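PDB 6P74: OLD nuclease from Thermus scotoductus, which degrades linear or supercoiled double-stranded DNA exonucleolytically from 5' to 3', nicks and linearizes circular DNA, and has a DNA-stimulated ATPase activity. Local coordinates for residues A384-V394 with F515-T523; V429-I437 with Q449-N460. All coordinates share one frame; numbering follows the deposited sequence.

Both contacts belong to the Toprim domain of the nuclease. Interaction 1 packs helix 379-391 against helix 513-523 on one face of the parallel sheet. Interaction 2 holds the chain that leaves strand 426-431 against helix 443-467. Their centres are about 25 Å apart, and they meet at the strand. There V429 CG1 is 3.6 Å from F515 CD1, and V429 also packs on A518. The metal site is close by: the F515 side chain is about 6 Å from that of D431. D431 and E480 bind the samarium ion, about 9 Å from the F515 side chain. The D381 side chain, of a probable second metal site, is about 5 Å from that of F515.

Interaction 1: A384-V394 with F515-T523; sequences AALQLFNQLEV and FVEAIRQVT
I519 packs against L388, F389 and L392 where two helices of the Toprim fold cross. The axes of the short segments 384-391 and 515-523 approach to 10.2 Å and cross at -66°. Both helices belong to the layer on one face of the parallel sheet, where F389 also touches I401 and V403 and A518 touches V427 and V429.

The clearest aromatic contact is a CH-pi interaction. I519 CG2 sits 3.9 Å from the centroid of the F389 ring, only 4° off the ring normal. The two branches of I519 divide the work. CG2 lies anti to the backbone N and meets the ring and L392 CD1. The other branch carries CD1 to L388 CB at 3.6 Å. V522 CG1 also approaches the F389 ring, at CZ.

F515 takes part through the edge of its ring. Its CE2 lies 3.6 Å from A385 N, close to the ring plane, and CE2 also meets A384 CB.

Polar groups contribute mainly through packing. L392 CD2 lies over one face of the R520 guanidinium, offset toward its rim and 3.4 Å from NH2. R520 NH2 is also hydrogen-bonded to V505 O. A Schellman motif ends helix 384-391 at E393 and turns the chain so that V394 faces T523. V394 CG2 and T523 CG2 meet tip to tip at 3.8 Å. T523 OG1 donates to I519 O at 3.1 Å, and T523 N reaches that oxygen from the opposite face of its carbonyl plane.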
loop_
_atom_site.group_PDB
_atom_site.type_symbol
_atom_site.label_atom_id
_atom_site.label_comp_id
_atom_site.label_asym_id
_atom_site.label_seq_id
_atom_site.Cartn_x
_atom_site.Cartn_y
_atom_site.Cartn_z
ATOM N N ALA A 384 36.083 -20.714 -16.874
ATOM C CA ALA A 384 36.009 -22.164 -16.983
ATOM C C ALA A 384 34.738 -22.698 -16.335
ATOM O O ALA A 384 34.047 -23.545 -16.918
ATOM C CB ALA A 384 37.250 -22.804 -16.356
ATOM N N ALA A 385 34.399 -22.193 -15.143
ATOM C CA ALA A 385 33.142 -22.567 -14.505
ATOM C C ALA A 385 31.950 -22.357 -15.448
ATOM O O ALA A 385 31.165 -23.286 -15.700
ATOM C CB ALA A 385 32.968 -21.779 -13.202
ATOM N N LEU A 386 31.814 -21.151 -16.005
ATOM C CA LEU A 386 30.640 -20.845 -16.824
ATOM C C LEU A 386 30.595 -21.687 -18.091
ATOM O O LEU A 386 29.508 -22.050 -18.554
ATOM C CB LEU A 386 30.592 -19.349 -17.169
ATOM C CG LEU A 386 30.333 -18.393 -15.994
ATOM C CD1 LEU A 386 30.507 -16.936 -16.411
ATOM C CD2 LEU A 386 28.937 -18.588 -15.413
ATOM N N GLN A 387 31.748 -22.018 -18.665
ATOM C CA GLN A 387 31.732 -22.918 -19.807
ATOM C C GLN A 387 31.301 -24.325 -19.380
ATOM O O GLN A 387 30.566 -25.000 -20.107
ATOM C CB GLN A 387 33.105 -22.925 -20.486
ATOM C CG GLN A 387 33.260 -23.982 -21.555
ATOM C CD GLN A 387 32.317 -23.745 -22.727
ATOM O OE1 GLN A 387 31.988 -22.601 -23.040
ATOM N NE2 GLN A 387 31.867 -24.828 -23.371
ATOM N N LEU A 388 31.699 -24.771 -18.186
ATOM C CA LEU A 388 31.249 -26.094 -17.749
ATOM C C LEU A 388 29.758 -26.094 -17.446
ATOM O O LEU A 388 29.054 -27.046 -17.803
ATOM C CB LEU A 388 32.049 -26.577 -16.539
ATOM C CG LEU A 388 33.425 -27.107 -16.937
ATOM C CD1 LEU A 388 34.345 -27.243 -15.744
ATOM C CD2 LEU A 388 33.274 -28.440 -17.685
ATOM N N PHE A 389 29.257 -25.038 -16.795
ATOM C CA PHE A 389 27.811 -24.894 -16.654
ATOM C C PHE A 389 27.131 -25.113 -17.993
ATOM O O PHE A 389 26.157 -25.867 -18.104
ATOM C CB PHE A 389 27.442 -23.508 -16.127
ATOM C CG PHE A 389 27.432 -23.386 -14.622
ATOM C CD1 PHE A 389 26.294 -23.683 -13.899
ATOM C CD2 PHE A 389 28.548 -22.916 -13.940
ATOM C CE1 PHE A 389 26.271 -23.535 -12.522
ATOM C CE2 PHE A 389 28.532 -22.758 -12.560
ATOM C CZ PHE A 389 27.397 -23.074 -11.853
ATOM N N ASN A 390 27.648 -24.454 -19.030
ATOM C CA ASN A 390 27.039 -24.543 -20.349
ATOM C C ASN A 390 27.098 -25.977 -20.889
ATOM O O ASN A 390 26.161 -26.448 -21.545
ATOM C CB ASN A 390 27.736 -23.548 -21.280
ATOM C CG ASN A 390 27.064 -23.434 -22.635
ATOM O OD1 ASN A 390 25.968 -22.888 -22.749
ATOM N ND2 ASN A 390 27.729 -23.931 -23.670
ATOM N N GLN A 391 28.185 -26.690 -20.611
ATOM C CA GLN A 391 28.292 -28.070 -21.063
ATOM C C GLN A 391 27.452 -29.023 -20.229
ATOM O O GLN A 391 27.091 -30.100 -20.708
ATOM C CB GLN A 391 29.756 -28.513 -21.057
ATOM C CG GLN A 391 30.535 -27.916 -22.219
ATOM C CD GLN A 391 31.995 -28.322 -22.233
ATOM O OE1 GLN A 391 32.876 -27.472 -22.140
ATOM N NE2 GLN A 391 32.260 -29.622 -22.366
ATOM N N LEU A 392 27.146 -28.656 -18.992
ATOM C CA LEU A 392 26.251 -29.450 -18.172
ATOM C C LEU A 392 24.801 -29.095 -18.436
ATOM O O LEU A 392 23.908 -29.705 -17.843
ATOM C CB LEU A 392 26.603 -29.266 -16.686
ATOM C CG LEU A 392 27.975 -29.854 -16.329
ATOM C CD1 LEU A 392 28.466 -29.379 -14.985
ATOM C CD2 LEU A 392 27.927 -31.386 -16.366
ATOM N N GLU A 393 24.563 -28.132 -19.326
ATOM C CA GLU A 393 23.221 -27.714 -19.714
ATOM C C GLU A 393 22.480 -27.113 -18.528
ATOM O O GLU A 393 21.300 -27.380 -18.306
ATOM C CB GLU A 393 22.432 -28.867 -20.341
ATOM C CG GLU A 393 22.693 -29.043 -21.837
ATOM C CD GLU A 393 22.220 -30.395 -22.374
ATOM O OE1 GLU A 393 22.187 -31.367 -21.583
ATOM O OE2 GLU A 393 21.885 -30.488 -23.584
ATOM N N VAL A 394 23.196 -26.296 -17.762
ATOM C CA VAL A 394 22.632 -25.459 -16.711
ATOM C C VAL A 394 22.892 -23.998 -17.061
ATOM O O VAL A 394 24.002 -23.633 -17.474
ATOM C CB VAL A 394 23.221 -25.787 -15.319
ATOM C CG1 VAL A 394 22.671 -24.829 -14.274
ATOM C CG2 VAL A 394 22.951 -27.255 -14.931
ATOM N N PHE A 515 36.653 -30.003 -10.148
ATOM C CA PHE A 515 36.055 -28.793 -10.695
ATOM C C PHE A 515 34.647 -29.065 -11.188
ATOM O O PHE A 515 33.723 -28.314 -10.875
ATOM C CB PHE A 515 36.916 -28.223 -11.825
ATOM C CG PHE A 515 36.653 -26.771 -12.105
ATOM C CD1 PHE A 515 37.073 -25.793 -11.222
ATOM C CD2 PHE A 515 36.002 -26.381 -13.242
ATOM C CE1 PHE A 515 36.827 -24.445 -11.467
ATOM C CE2 PHE A 515 35.761 -25.036 -13.493
ATOM C CZ PHE A 515 36.160 -24.066 -12.591
ATOM N N VAL A 516 34.449 -30.137 -11.963
ATOM C CA VAL A 516 33.092 -30.336 -12.454
ATOM C C VAL A 516 32.193 -30.862 -11.325
ATOM O O VAL A 516 31.009 -30.515 -11.264
ATOM C CB VAL A 516 33.062 -31.204 -13.751
ATOM C CG1 VAL A 516 34.437 -31.463 -14.305
ATOM C CG2 VAL A 516 32.248 -32.465 -13.623
ATOM N N GLU A 517 32.736 -31.635 -10.377
ATOM C CA GLU A 517 31.902 -32.044 -9.257
ATOM C C GLU A 517 31.490 -30.849 -8.398
ATOM O O GLU A 517 30.350 -30.807 -7.913
ATOM C CB GLU A 517 32.606 -33.124 -8.433
ATOM C CG GLU A 517 31.914 -34.474 -8.584
ATOM C CD GLU A 517 30.393 -34.353 -8.461
ATOM O OE1 GLU A 517 29.690 -34.834 -9.388
ATOM O OE2 GLU A 517 29.901 -33.802 -7.435
ATOM N N ALA A 518 32.372 -29.859 -8.219
ATOM C CA ALA A 518 31.952 -28.633 -7.542
ATOM C C ALA A 518 30.726 -28.026 -8.216
ATOM O O ALA A 518 29.765 -27.612 -7.541
ATOM C CB ALA A 518 33.093 -27.618 -7.513
ATOM N N ILE A 519 30.735 -27.975 -9.557
ATOM C CA ILE A 519 29.621 -27.371 -10.292
ATOM C C ILE A 519 28.362 -28.224 -10.163
ATOM O O ILE A 519 27.251 -27.696 -10.009
ATOM C CB ILE A 519 30.020 -27.126 -11.759
ATOM C CG1 ILE A 519 31.007 -25.959 -11.824
ATOM C CG2 ILE A 519 28.791 -26.762 -12.603
ATOM C CD1 ILE A 519 31.944 -26.016 -12.969
ATOM N N ARG A 520 28.518 -29.553 -10.173
ATOM C CA ARG A 520 27.371 -30.435 -9.961
ATOM C C ARG A 520 26.782 -30.258 -8.560
ATOM O O ARG A 520 25.564 -30.316 -8.384
ATOM C CB ARG A 520 27.766 -31.903 -10.188
ATOM C CG ARG A 520 28.069 -32.272 -11.624
ATOM C CD ARG A 520 28.241 -33.775 -11.775
ATOM N NE ARG A 520 28.705 -34.123 -13.108
ATOM C CZ ARG A 520 27.905 -34.276 -14.144
ATOM N NH1 ARG A 520 26.596 -34.133 -13.992
ATOM N NH2 ARG A 520 28.410 -34.567 -15.331
ATOM N N GLN A 521 27.627 -30.060 -7.543
ATOM C CA GLN A 521 27.094 -29.875 -6.190
ATOM C C GLN A 521 26.341 -28.550 -6.063
ATOM O O GLN A 521 25.234 -28.501 -5.502
ATOM C CB GLN A 521 28.216 -29.958 -5.149
ATOM C CG GLN A 521 27.722 -29.729 -3.682
ATOM C CD GLN A 521 28.687 -30.316 -2.632
ATOM O OE1 GLN A 521 29.065 -31.485 -2.706
ATOM N NE2 GLN A 521 29.094 -29.497 -1.669
ATOM N N VAL A 522 26.924 -27.455 -6.561
ATOM C CA VAL A 522 26.244 -26.168 -6.410
ATOM C C VAL A 522 24.954 -26.132 -7.221
ATOM O O VAL A 522 24.048 -25.354 -6.905
ATOM C CB VAL A 522 27.155 -24.985 -6.798
ATOM C CG1 VAL A 522 27.172 -24.813 -8.320
ATOM C CG2 VAL A 522 26.687 -23.652 -6.086
ATOM N N THR A 523 24.843 -26.981 -8.247
ATOM C CA THR A 523 23.648 -27.077 -9.071
ATOM C C THR A 523 22.582 -27.976 -8.457
ATOM O O THR A 523 21.408 -27.875 -8.829
ATOM C CB THR A 523 24.030 -27.612 -10.463
ATOM O OG1 THR A 523 24.628 -26.564 -11.233
ATOM C CG2 THR A 523 22.809 -28.118 -11.200
#

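Interaction 2: V429-I437 with Q449-N460; sequences VHDEDVWPI and QEQENKAEQEKN. With SM (samarium (III) ion), chain O.
I437, N453 and N460 bury more surface here than any other residue. I437 lies against Q449, E450 and N453 of helix 443-467. Its CG1 meets Q449 CB at 3.7 Å, and its CD1 reaches E450 CG and the amide of N453.

N453 grips W435 by the backbone, with both ends of its amide. Its CG is anti to the carbonyl carbon (chi1 -74°), which sets the amide against the W435 backbone. ND2 donates to W435 O at 2.7 Å. OD1 accepts from W435 N at 3.1 Å, and this donor stands 40° above the carbonyl plane. The pair of bonds fixes the rotation of the amide. V434 CG1 packs against N453 CG, while V434 CG2 crosses Q457 CG at about a right angle.

This chain leaves strand 426-431 of the Toprim sheet, whose end carries the acidic motif of the fold. D431 OD2 binds the samarium ion at 2.4 Å, E480 also binds the ion, and L479 N bonds D431 OD1. D433, a probable ligand of a divalent metal, bonds through OD1 to a water that is also on the samarium.

N460 ND2 donates to E432 O at 3.1 Å in a nearly straight bond of 177°, in the carbonyl plane and on a lone pair. N460 OD1 takes a bond from K409, which also bonds D431 O and forms a salt bridge with E456. K409 probably eases the repulsion between the D433 and E456 carboxylates, though its D433 pairing is long and weak. H430 ND1 donates to D431 O, and a water joins NE2 to N460 O.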
loop_
_atom_site.group_PDB
_atom_site.type_symbol
_atom_site.label_atom_id
_atom_site.label_comp_id
_atom_site.label_asym_id
_atom_site.label_seq_id
_atom_site.Cartn_x
_atom_site.Cartn_y
_atom_site.Cartn_z
ATOM N N VAL A 429 35.550 -23.828 -5.029
ATOM C CA VAL A 429 36.582 -24.567 -5.762
ATOM C C VAL A 429 37.824 -23.698 -5.804
ATOM O O VAL A 429 37.740 -22.515 -6.148
ATOM C CB VAL A 429 36.185 -24.936 -7.207
ATOM C CG1 VAL A 429 36.884 -26.219 -7.633
ATOM C CG2 VAL A 429 34.694 -25.009 -7.381
ATOM N N HIS A 430 38.981 -24.292 -5.537
ATOM C CA HIS A 430 40.232 -23.578 -5.733
ATOM C C HIS A 430 41.351 -24.573 -6.045
ATOM O O HIS A 430 41.222 -25.790 -5.842
ATOM C CB HIS A 430 40.563 -22.735 -4.502
ATOM C CG HIS A 430 40.884 -23.553 -3.295
ATOM N ND1 HIS A 430 42.127 -24.102 -3.088
ATOM C CD2 HIS A 430 40.116 -23.946 -2.245
ATOM C CE1 HIS A 430 42.121 -24.776 -1.948
ATOM N NE2 HIS A 430 40.914 -24.694 -1.417
ATOM N N ASP A 431 42.472 -24.035 -6.512
ATOM C CA ASP A 431 43.648 -24.855 -6.791
ATOM C C ASP A 431 44.403 -25.179 -5.514
ATOM O O ASP A 431 44.398 -24.410 -4.551
ATOM C CB ASP A 431 44.596 -24.142 -7.775
ATOM C CG ASP A 431 44.035 -24.073 -9.207
ATOM O OD1 ASP A 431 43.076 -24.811 -9.483
ATOM O OD2 ASP A 431 44.522 -23.269 -10.044
ATOM N N GLU A 432 45.087 -26.324 -5.518
ATOM C CA GLU A 432 45.967 -26.639 -4.401
ATOM C C GLU A 432 47.209 -25.751 -4.419
ATOM O O GLU A 432 47.572 -25.154 -3.399
ATOM C CB GLU A 432 46.353 -28.113 -4.438
ATOM C CG GLU A 432 47.193 -28.597 -3.245
ATOM C CD GLU A 432 47.812 -29.973 -3.533
ATOM O OE1 GLU A 432 47.732 -30.406 -4.699
ATOM O OE2 GLU A 432 48.389 -30.619 -2.627
ATOM N N ASP A 433 47.889 -25.668 -5.569
ATOM C CA ASP A 433 49.065 -24.804 -5.739
ATOM C C ASP A 433 50.243 -25.237 -4.875
ATOM O O ASP A 433 50.992 -24.407 -4.365
ATOM C CB ASP A 433 48.722 -23.346 -5.473
ATOM C CG ASP A 433 47.980 -22.729 -6.631
ATOM O OD1 ASP A 433 48.250 -23.155 -7.774
ATOM O OD2 ASP A 433 47.148 -21.829 -6.419
ATOM N N VAL A 434 50.417 -26.545 -4.739
ATOM C CA VAL A 434 51.561 -27.147 -4.075
ATOM C C VAL A 434 52.302 -27.953 -5.128
ATOM O O VAL A 434 51.680 -28.685 -5.900
ATOM C CB VAL A 434 51.103 -28.032 -2.907
ATOM C CG1 VAL A 434 52.261 -28.897 -2.338
ATOM C CG2 VAL A 434 50.394 -27.155 -1.869
ATOM N N TRP A 435 53.616 -27.801 -5.180
ATOM C CA TRP A 435 54.379 -28.368 -6.281
ATOM C C TRP A 435 55.571 -29.137 -5.742
ATOM O O TRP A 435 56.172 -28.716 -4.754
ATOM C CB TRP A 435 54.849 -27.251 -7.221
ATOM C CG TRP A 435 53.690 -26.447 -7.713
ATOM C CD1 TRP A 435 53.215 -25.256 -7.198
ATOM C CD2 TRP A 435 52.819 -26.794 -8.790
ATOM N NE1 TRP A 435 52.107 -24.853 -7.898
ATOM C CE2 TRP A 435 51.844 -25.777 -8.883
ATOM C CE3 TRP A 435 52.771 -27.871 -9.685
ATOM C CZ2 TRP A 435 50.836 -25.795 -9.851
ATOM C CZ3 TRP A 435 51.777 -27.893 -10.633
ATOM C CH2 TRP A 435 50.813 -26.865 -10.707
ATOM N N PRO A 436 55.941 -30.266 -6.352
ATOM C CA PRO A 436 57.140 -30.969 -5.890
ATOM C C PRO A 436 58.384 -30.114 -6.082
ATOM O O PRO A 436 58.496 -29.333 -7.032
ATOM C CB PRO A 436 57.179 -32.224 -6.769
ATOM C CG PRO A 436 56.406 -31.849 -7.983
ATOM C CD PRO A 436 55.301 -30.985 -7.467
ATOM N N ILE A 437 59.326 -30.268 -5.155
ATOM C CA ILE A 437 60.543 -29.473 -5.184
ATOM C C ILE A 437 61.508 -30.095 -6.186
ATOM O O ILE A 437 61.732 -31.314 -6.193
ATOM C CB ILE A 437 61.154 -29.358 -3.778
ATOM C CG1 ILE A 437 60.460 -28.241 -2.979
ATOM C CG2 ILE A 437 62.619 -29.024 -3.864
ATOM C CD1 ILE A 437 59.399 -28.723 -2.024
ATOM N N GLN A 449 60.460 -22.685 -2.850
ATOM C CA GLN A 449 59.395 -23.635 -3.151
ATOM C C GLN A 449 58.824 -24.259 -1.876
ATOM O O GLN A 449 57.601 -24.319 -1.694
ATOM C CB GLN A 449 59.903 -24.716 -4.089
ATOM C CG GLN A 449 59.833 -24.347 -5.549
ATOM C CD GLN A 449 60.089 -25.554 -6.443
ATOM O OE1 GLN A 449 59.157 -26.301 -6.770
ATOM N NE2 GLN A 449 61.358 -25.768 -6.821
ATOM N N GLU A 450 59.695 -24.739 -0.979
ATOM C CA GLU A 450 59.198 -25.283 0.278
ATOM C C GLU A 450 58.332 -24.268 1.004
ATOM O O GLU A 450 57.226 -24.581 1.455
ATOM C CB GLU A 450 60.352 -25.690 1.172
ATOM C CG GLU A 450 60.622 -27.134 1.196
ATOM C CD GLU A 450 61.954 -27.392 1.819
ATOM O OE1 GLU A 450 61.998 -27.642 3.045
ATOM O OE2 GLU A 450 62.961 -27.297 1.085
ATOM N N GLN A 451 58.831 -23.037 1.133
ATOM C CA GLN A 451 58.094 -22.040 1.889
ATOM C C GLN A 451 56.784 -21.697 1.202
ATOM O O GLN A 451 55.757 -21.536 1.867
ATOM C CB GLN A 451 58.950 -20.802 2.088
ATOM C CG GLN A 451 60.009 -20.969 3.135
ATOM C CD GLN A 451 61.118 -19.937 3.001
ATOM O OE1 GLN A 451 61.144 -19.147 2.041
ATOM N NE2 GLN A 451 62.056 -19.951 3.956
ATOM N N GLU A 452 56.787 -21.608 -0.127
ATOM C CA GLU A 452 55.536 -21.359 -0.837
ATOM C C GLU A 452 54.542 -22.508 -0.654
ATOM O O GLU A 452 53.348 -22.267 -0.455
ATOM C CB GLU A 452 55.814 -21.111 -2.314
ATOM C CG GLU A 452 56.320 -19.709 -2.576
ATOM C CD GLU A 452 57.050 -19.576 -3.906
ATOM O OE1 GLU A 452 57.875 -18.633 -4.016
ATOM O OE2 GLU A 452 56.808 -20.416 -4.817
ATOM N N ASN A 453 55.007 -23.761 -0.727
ATOM C CA ASN A 453 54.114 -24.892 -0.478
ATOM C C ASN A 453 53.465 -24.789 0.897
ATOM O O ASN A 453 52.249 -24.958 1.030
ATOM C CB ASN A 453 54.865 -26.214 -0.635
ATOM C CG ASN A 453 55.140 -26.537 -2.084
ATOM O OD1 ASN A 453 54.592 -25.902 -2.977
ATOM N ND2 ASN A 453 55.979 -27.529 -2.327
ATOM N N LYS A 454 54.250 -24.487 1.935
ATOM C CA LYS A 454 53.658 -24.371 3.267
ATOM C C LYS A 454 52.672 -23.208 3.338
ATOM O O LYS A 454 51.591 -23.338 3.926
ATOM C CB LYS A 454 54.746 -24.228 4.342
ATOM C CG LYS A 454 55.646 -25.454 4.507
ATOM C CD LYS A 454 54.910 -26.769 4.235
ATOM C CE LYS A 454 55.875 -27.912 3.809
ATOM N NZ LYS A 454 56.558 -27.717 2.463
ATOM N N ALA A 455 53.021 -22.062 2.756
ATOM C CA ALA A 455 52.086 -20.939 2.738
ATOM C C ALA A 455 50.768 -21.333 2.077
ATOM O O ALA A 455 49.684 -21.092 2.626
ATOM C CB ALA A 455 52.713 -19.742 2.021
ATOM N N GLU A 456 50.845 -21.941 0.886
ATOM C CA GLU A 456 49.641 -22.393 0.202
ATOM C C GLU A 456 48.857 -23.392 1.045
ATOM O O GLU A 456 47.626 -23.327 1.101
ATOM C CB GLU A 456 50.001 -23.003 -1.154
ATOM C CG GLU A 456 50.409 -21.966 -2.210
ATOM C CD GLU A 456 49.407 -20.819 -2.420
ATOM O OE1 GLU A 456 48.202 -21.077 -2.649
ATOM O OE2 GLU A 456 49.840 -19.641 -2.360
ATOM N N GLN A 457 49.554 -24.315 1.721
ATOM C CA GLN A 457 48.859 -25.305 2.532
ATOM C C GLN A 457 48.114 -24.650 3.681
ATOM O O GLN A 457 46.999 -25.062 4.010
ATOM C CB GLN A 457 49.846 -26.357 3.023
ATOM C CG GLN A 457 50.234 -27.332 1.886
ATOM C CD GLN A 457 51.358 -28.262 2.268
ATOM O OE1 GLN A 457 52.223 -27.915 3.080
ATOM N NE2 GLN A 457 51.349 -29.463 1.688
ATOM N N GLU A 458 48.685 -23.595 4.245
ATOM C CA GLU A 458 48.017 -22.833 5.287
ATOM C C GLU A 458 46.777 -22.132 4.743
ATOM O O GLU A 458 45.703 -22.195 5.358
ATOM C CB GLU A 458 49.001 -21.828 5.878
ATOM C CG GLU A 458 48.659 -21.346 7.262
ATOM C CD GLU A 458 49.367 -20.042 7.597
ATOM O OE1 GLU A 458 48.703 -18.976 7.553
ATOM O OE2 GLU A 458 50.590 -20.088 7.873
ATOM N N LYS A 459 46.903 -21.468 3.582
ATOM C CA LYS A 459 45.736 -20.836 2.959
ATOM C C LYS A 459 44.647 -21.857 2.634
ATOM O O LYS A 459 43.451 -21.561 2.785
ATOM C CB LYS A 459 46.123 -20.098 1.679
ATOM C CG LYS A 459 47.182 -19.050 1.802
ATOM C CD LYS A 459 47.407 -18.413 0.468
ATOM C CE LYS A 459 48.664 -17.580 0.423
ATOM N NZ LYS A 459 49.053 -17.372 -1.012
ATOM N N ASN A 460 45.043 -23.045 2.144
ATOM C CA ASN A 460 44.078 -24.096 1.851
ATOM C C ASN A 460 43.381 -24.565 3.125
ATOM O O ASN A 460 42.188 -24.871 3.104
ATOM C CB ASN A 460 44.772 -25.285 1.167
ATOM C CG ASN A 460 45.347 -24.920 -0.176
ATOM O OD1 ASN A 460 45.008 -23.871 -0.725
ATOM N ND2 ASN A 460 46.233 -25.790 -0.721
HETATM SM SM SM O . 45.234 -21.148 -10.800
HETATM O O HOH W 1 40.867 -26.253 1.092
HETATM O O HOH W 2 48.779 -30.120 0.005
HETATM O O HOH W 3 47.472 -22.222 -10.043
#